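Pyrrolysyl-tRNA synthetase (Desulfitobacterium hafniense, PDB 3DSQ) probably charges its cognate tRNA with pyrrolysine at the expense of ATP, as a homodimeric class II aminoacyl-tRNA synthetase. Local coordinates at residues H60-L73 and M273-L285. Residues are numbered along the deposited sequence; the frame is centred on the assembly and turned at random.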
loop_
_atom_site.group_PDB
_atom_site.type_symbol
_atom_site.label_atom_id
_atom_site.label_comp_id
_atom_site.label_asym_id
_atom_site.label_seq_id
_atom_site.Cartn_x
_atom_site.Cartn_y
_atom_site.Cartn_z
ATOM N N HIS B 60 20.413 -14.120 -3.388
ATOM C CA HIS B 60 18.985 -13.897 -3.534
ATOM C C HIS B 60 18.731 -12.469 -4.002
ATOM O O HIS B 60 17.923 -12.238 -4.910
ATOM C CB HIS B 60 18.269 -14.142 -2.207
ATOM C CG HIS B 60 16.779 -14.182 -2.331
ATOM N ND1 HIS B 60 16.120 -15.164 -3.039
ATOM C CD2 HIS B 60 15.821 -13.342 -1.867
ATOM C CE1 HIS B 60 14.819 -14.925 -3.011
ATOM N NE2 HIS B 60 14.611 -13.827 -2.306
ATOM N N LEU B 61 19.431 -11.513 -3.397
ATOM C CA LEU B 61 19.264 -10.115 -3.771
ATOM C C LEU B 61 19.667 -9.828 -5.212
ATOM O O LEU B 61 19.101 -8.940 -5.848
ATOM C CB LEU B 61 20.044 -9.203 -2.812
ATOM C CG LEU B 61 19.329 -9.017 -1.468
ATOM C CD1 LEU B 61 20.138 -8.137 -0.523
ATOM C CD2 LEU B 61 17.965 -8.395 -1.731
ATOM N N GLU B 62 20.644 -10.575 -5.724
ATOM C CA GLU B 62 21.095 -10.388 -7.097
ATOM C C GLU B 62 19.941 -10.664 -8.041
ATOM O O GLU B 62 19.731 -9.959 -9.026
ATOM C CB GLU B 62 22.258 -11.332 -7.408
ATOM C CG GLU B 62 23.576 -10.846 -6.870
ATOM C CD GLU B 62 23.927 -9.476 -7.411
ATOM O OE1 GLU B 62 24.031 -9.333 -8.653
ATOM O OE2 GLU B 62 24.099 -8.542 -6.598
ATOM N N GLN B 63 19.199 -11.709 -7.718
ATOM C CA GLN B 63 18.040 -12.121 -8.479
ATOM C C GLN B 63 17.049 -10.948 -8.534
ATOM O O GLN B 63 16.436 -10.664 -9.571
ATOM C CB GLN B 63 17.425 -13.329 -7.773
ATOM C CG GLN B 63 16.145 -13.875 -8.360
ATOM C CD GLN B 63 15.571 -14.981 -7.494
ATOM O OE1 GLN B 63 16.144 -16.071 -7.392
ATOM N NE2 GLN B 63 14.443 -14.701 -6.850
ATOM N N LEU B 64 16.915 -10.262 -7.405
ATOM C CA LEU B 64 16.015 -9.126 -7.289
ATOM C C LEU B 64 16.464 -7.945 -8.149
ATOM O O LEU B 64 15.649 -7.321 -8.821
ATOM C CB LEU B 64 15.909 -8.719 -5.808
ATOM C CG LEU B 64 15.207 -7.436 -5.353
ATOM C CD1 LEU B 64 16.112 -6.273 -5.613
ATOM C CD2 LEU B 64 13.874 -7.261 -6.054
ATOM N N ARG B 65 17.758 -7.647 -8.150
ATOM C CA ARG B 65 18.264 -6.521 -8.929
ATOM C C ARG B 65 18.354 -6.705 -10.445
ATOM O O ARG B 65 18.212 -5.737 -11.192
ATOM C CB ARG B 65 19.631 -6.092 -8.399
ATOM C CG ARG B 65 20.526 -7.247 -8.033
ATOM C CD ARG B 65 21.954 -6.798 -7.760
ATOM N NE ARG B 65 22.683 -6.538 -8.999
ATOM C CZ ARG B 65 23.999 -6.362 -9.073
ATOM N NH1 ARG B 65 24.746 -6.415 -7.977
ATOM N NH2 ARG B 65 24.570 -6.135 -10.248
ATOM N N THR B 66 18.588 -7.925 -10.913
ATOM C CA THR B 66 18.706 -8.133 -12.352
ATOM C C THR B 66 17.536 -8.881 -12.970
ATOM O O THR B 66 17.347 -8.844 -14.182
ATOM C CB THR B 66 19.997 -8.901 -12.702
ATOM O OG1 THR B 66 19.944 -10.208 -12.120
ATOM C CG2 THR B 66 21.217 -8.168 -12.167
ATOM N N VAL B 67 16.749 -9.555 -12.143
ATOM C CA VAL B 67 15.620 -10.315 -12.657
ATOM C C VAL B 67 14.235 -9.791 -12.282
ATOM O O VAL B 67 13.545 -9.207 -13.115
ATOM C CB VAL B 67 15.707 -11.786 -12.216
ATOM C CG1 VAL B 67 14.593 -12.591 -12.863
ATOM C CG2 VAL B 67 17.065 -12.352 -12.578
ATOM N N LYS B 68 13.825 -9.995 -11.035
ATOM C CA LYS B 68 12.496 -9.570 -10.611
ATOM C C LYS B 68 12.220 -8.064 -10.585
ATOM O O LYS B 68 11.184 -7.622 -11.062
ATOM C CB LYS B 68 12.163 -10.171 -9.242
ATOM C CG LYS B 68 12.094 -11.692 -9.231
ATOM C CD LYS B 68 11.448 -12.221 -7.952
ATOM C CE LYS B 68 12.210 -11.791 -6.698
ATOM N NZ LYS B 68 11.496 -12.238 -5.470
ATOM N N HIS B 69 13.136 -7.281 -10.032
ATOM C CA HIS B 69 12.945 -5.835 -9.939
ATOM C C HIS B 69 11.891 -5.463 -8.892
ATOM O O HIS B 69 11.518 -4.294 -8.764
ATOM C CB HIS B 69 12.554 -5.257 -11.300
ATOM C CG HIS B 69 13.638 -5.360 -12.329
ATOM N ND1 HIS B 69 14.858 -4.734 -12.187
ATOM C CD2 HIS B 69 13.694 -6.031 -13.505
ATOM C CE1 HIS B 69 15.619 -5.013 -13.230
ATOM N NE2 HIS B 69 14.937 -5.798 -14.044
ATOM N N ARG B 70 11.416 -6.459 -8.148
ATOM C CA ARG B 70 10.435 -6.226 -7.094
ATOM C C ARG B 70 10.411 -7.372 -6.096
ATOM O O ARG B 70 10.550 -8.542 -6.465
ATOM C CB ARG B 70 9.035 -6.035 -7.677
ATOM C CG ARG B 70 8.468 -7.267 -8.333
ATOM C CD ARG B 70 7.230 -6.913 -9.112
ATOM N NE ARG B 70 6.635 -8.072 -9.764
ATOM C CZ ARG B 70 5.539 -8.014 -10.511
ATOM N NH1 ARG B 70 4.934 -6.849 -10.699
ATOM N NH2 ARG B 70 5.037 -9.117 -11.050
ATOM N N PRO B 71 10.226 -7.044 -4.805
ATOM C CA PRO B 71 10.181 -8.038 -3.735
ATOM C C PRO B 71 8.917 -8.887 -3.771
ATOM O O PRO B 71 7.924 -8.517 -4.404
ATOM C CB PRO B 71 10.287 -7.184 -2.475
ATOM C CG PRO B 71 9.562 -5.940 -2.867
ATOM C CD PRO B 71 10.093 -5.679 -4.259
ATOM N N ALA B 72 8.978 -10.023 -3.082
ATOM C CA ALA B 72 7.892 -10.993 -3.002
ATOM C C ALA B 72 6.520 -10.436 -2.674
ATOM O O ALA B 72 5.524 -10.830 -3.290
ATOM C CB ALA B 72 8.253 -12.076 -1.989
ATOM N N LEU B 73 6.456 -9.529 -1.699
ATOM C CA LEU B 73 5.177 -8.960 -1.311
ATOM C C LEU B 73 4.514 -8.289 -2.502
ATOM O O LEU B 73 3.338 -8.482 -2.737
ATOM C CB LEU B 73 5.351 -7.947 -0.160
ATOM C CG LEU B 73 4.068 -7.259 0.324
ATOM C CD1 LEU B 73 3.041 -8.316 0.753
ATOM C CD2 LEU B 73 4.386 -6.315 1.498
ATOM N N MET B 273 9.615 -10.315 4.838
ATOM C CA MET B 273 9.023 -9.861 3.582
ATOM C C MET B 273 7.965 -8.770 3.731
ATOM O O MET B 273 7.244 -8.449 2.791
ATOM C CB MET B 273 8.475 -11.068 2.805
ATOM C CG MET B 273 9.586 -11.946 2.252
ATOM S SD MET B 273 9.083 -13.511 1.477
ATOM C CE MET B 273 9.049 -14.539 2.879
ATOM N N ALA B 274 7.904 -8.167 4.911
ATOM C CA ALA B 274 6.940 -7.108 5.164
ATOM C C ALA B 274 7.542 -5.761 4.786
ATOM O O ALA B 274 8.695 -5.683 4.364
ATOM C CB ALA B 274 6.555 -7.116 6.646
ATOM N N ARG B 275 6.760 -4.701 4.921
ATOM C CA ARG B 275 7.268 -3.353 4.640
ATOM C C ARG B 275 8.430 -3.211 5.605
ATOM O O ARG B 275 8.284 -3.448 6.797
ATOM C CB ARG B 275 6.205 -2.312 4.940
ATOM C CG ARG B 275 5.027 -2.387 4.023
ATOM C CD ARG B 275 3.920 -1.415 4.417
ATOM N NE ARG B 275 2.972 -1.305 3.316
ATOM C CZ ARG B 275 3.122 -0.497 2.269
ATOM N NH1 ARG B 275 4.182 0.304 2.173
ATOM N NH2 ARG B 275 2.229 -0.529 1.287
ATOM N N SER B 276 9.594 -2.840 5.107
ATOM C CA SER B 276 10.731 -2.785 6.002
ATOM C C SER B 276 11.887 -1.926 5.545
ATOM O O SER B 276 12.026 -1.625 4.364
ATOM C CB SER B 276 11.245 -4.211 6.223
ATOM O OG SER B 276 12.302 -4.246 7.161
ATOM N N LEU B 277 12.718 -1.554 6.511
ATOM C CA LEU B 277 13.923 -0.783 6.255
ATOM C C LEU B 277 15.103 -1.668 6.632
ATOM O O LEU B 277 16.248 -1.296 6.414
ATOM C CB LEU B 277 13.965 0.501 7.093
ATOM C CG LEU B 277 12.969 1.607 6.723
ATOM C CD1 LEU B 277 13.228 2.841 7.583
ATOM C CD2 LEU B 277 13.101 1.950 5.248
ATOM N N SER B 278 14.816 -2.844 7.187
ATOM C CA SER B 278 15.866 -3.783 7.612
ATOM C C SER B 278 16.006 -5.016 6.711
ATOM O O SER B 278 17.060 -5.653 6.668
ATOM C CB SER B 278 15.600 -4.254 9.045
ATOM O OG SER B 278 15.786 -3.186 9.957
ATOM N N TYR B 279 14.931 -5.367 6.019
ATOM C CA TYR B 279 14.965 -6.516 5.122
ATOM C C TYR B 279 14.516 -6.052 3.754
ATOM O O TYR B 279 14.004 -4.945 3.604
ATOM C CB TYR B 279 14.003 -7.618 5.569
ATOM C CG TYR B 279 14.266 -8.251 6.915
ATOM C CD1 TYR B 279 13.893 -7.606 8.098
ATOM C CD2 TYR B 279 14.803 -9.536 7.002
ATOM C CE1 TYR B 279 14.035 -8.229 9.330
ATOM C CE2 TYR B 279 14.946 -10.175 8.224
ATOM C CZ TYR B 279 14.552 -9.515 9.389
ATOM O OH TYR B 279 14.609 -10.173 10.592
ATOM N N LEU B 280 14.707 -6.912 2.757
ATOM C CA LEU B 280 14.284 -6.614 1.399
ATOM C C LEU B 280 14.131 -7.959 0.713
ATOM O O LEU B 280 15.078 -8.737 0.665
ATOM C CB LEU B 280 15.335 -5.787 0.657
ATOM C CG LEU B 280 14.917 -4.885 -0.517
ATOM C CD1 LEU B 280 16.070 -4.823 -1.504
ATOM C CD2 LEU B 280 13.665 -5.383 -1.209
ATOM N N ASP B 281 12.930 -8.234 0.217
ATOM C CA ASP B 281 12.645 -9.482 -0.491
ATOM C C ASP B 281 13.120 -10.714 0.296
ATOM O O ASP B 281 13.703 -11.650 -0.262
ATOM C CB ASP B 281 13.292 -9.419 -1.881
ATOM C CG ASP B 281 12.802 -10.521 -2.827
ATOM O OD1 ASP B 281 11.671 -11.021 -2.673
ATOM O OD2 ASP B 281 13.559 -10.873 -3.747
ATOM N N GLY B 282 12.857 -10.693 1.602
ATOM C CA GLY B 282 13.224 -11.792 2.477
ATOM C C GLY B 282 14.661 -11.809 2.970
ATOM O O GLY B 282 15.025 -12.699 3.722
ATOM N N VAL B 283 15.476 -10.840 2.567
ATOM C CA VAL B 283 16.882 -10.813 2.976
ATOM C C VAL B 283 17.237 -9.671 3.943
ATOM O O VAL B 283 16.946 -8.518 3.664
ATOM C CB VAL B 283 17.808 -10.698 1.734
ATOM C CG1 VAL B 283 19.259 -10.796 2.153
ATOM C CG2 VAL B 283 17.464 -11.791 0.718
ATOM N N ARG B 284 17.872 -10.001 5.071
ATOM C CA ARG B 284 18.279 -8.983 6.046
ATOM C C ARG B 284 19.361 -8.182 5.338
ATOM O O ARG B 284 20.277 -8.757 4.761
ATOM C CB ARG B 284 18.836 -9.652 7.309
ATOM C CG ARG B 284 19.287 -8.688 8.406
ATOM C CD ARG B 284 18.122 -7.980 9.099
ATOM N NE ARG B 284 18.619 -7.138 10.187
ATOM C CZ ARG B 284 19.131 -5.919 10.036
ATOM N NH1 ARG B 284 19.213 -5.356 8.836
ATOM N NH2 ARG B 284 19.607 -5.272 11.091
ATOM N N LEU B 285 19.277 -6.856 5.386
ATOM C CA LEU B 285 20.235 -6.027 4.661
ATOM C C LEU B 285 21.663 -5.858 5.174
ATOM O O LEU B 285 22.588 -5.684 4.372
ATOM C CB LEU B 285 19.620 -4.654 4.399
ATOM C CG LEU B 285 18.399 -4.731 3.468
ATOM C CD1 LEU B 285 17.649 -3.424 3.491
ATOM C CD2 LEU B 285 18.849 -5.090 2.041
HETATM O O HOH W 1 15.403 -12.426 -5.345
HETATM O O HOH W 2 11.751 -13.480 -2.226
HETATM O O HOH W 3 8.546 -8.618 0.112
#
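The imidazole of H60 turns its edge to the hairpin: D281 O lies in the ring plane 3.1 Å from NE2, CG2 of V283 sits against CD2, and a water bound to D281 OD1 also meets this edge at NE2. A second water rests over one ring face and donates to both H60 O and D281 OD2. The D281 carboxylate is gripped at its syn edge by K68 NZ, 3.0 Å from OD2 and 3.1 Å from OD1, a two-pronged salt bridge slightly out of plane. From well above that plane, A72 N donates to OD1 (2.9 Å), so D281 ties the helix ending at K68 to the start of the next. The side chain of D281 extends away from its own N (chi1 -167°), which carries the carboxylate between the K68 ammonium and A72 N. Were D281 cut back to an alanine, K68 NZ would probably lose this carboxylate and A72 N its acceptor. Next to this polar cluster, L61 CD1 packs on V283 CG1 and CD2 on L280 CD1, while P71 CB touches L280 CD2. The type I' hairpin 279-284 thus wedges into the bend between helices 39-68 and 72-85, with helix 257-265 packing on A72 and M273, and V90 of the second subunit against L64.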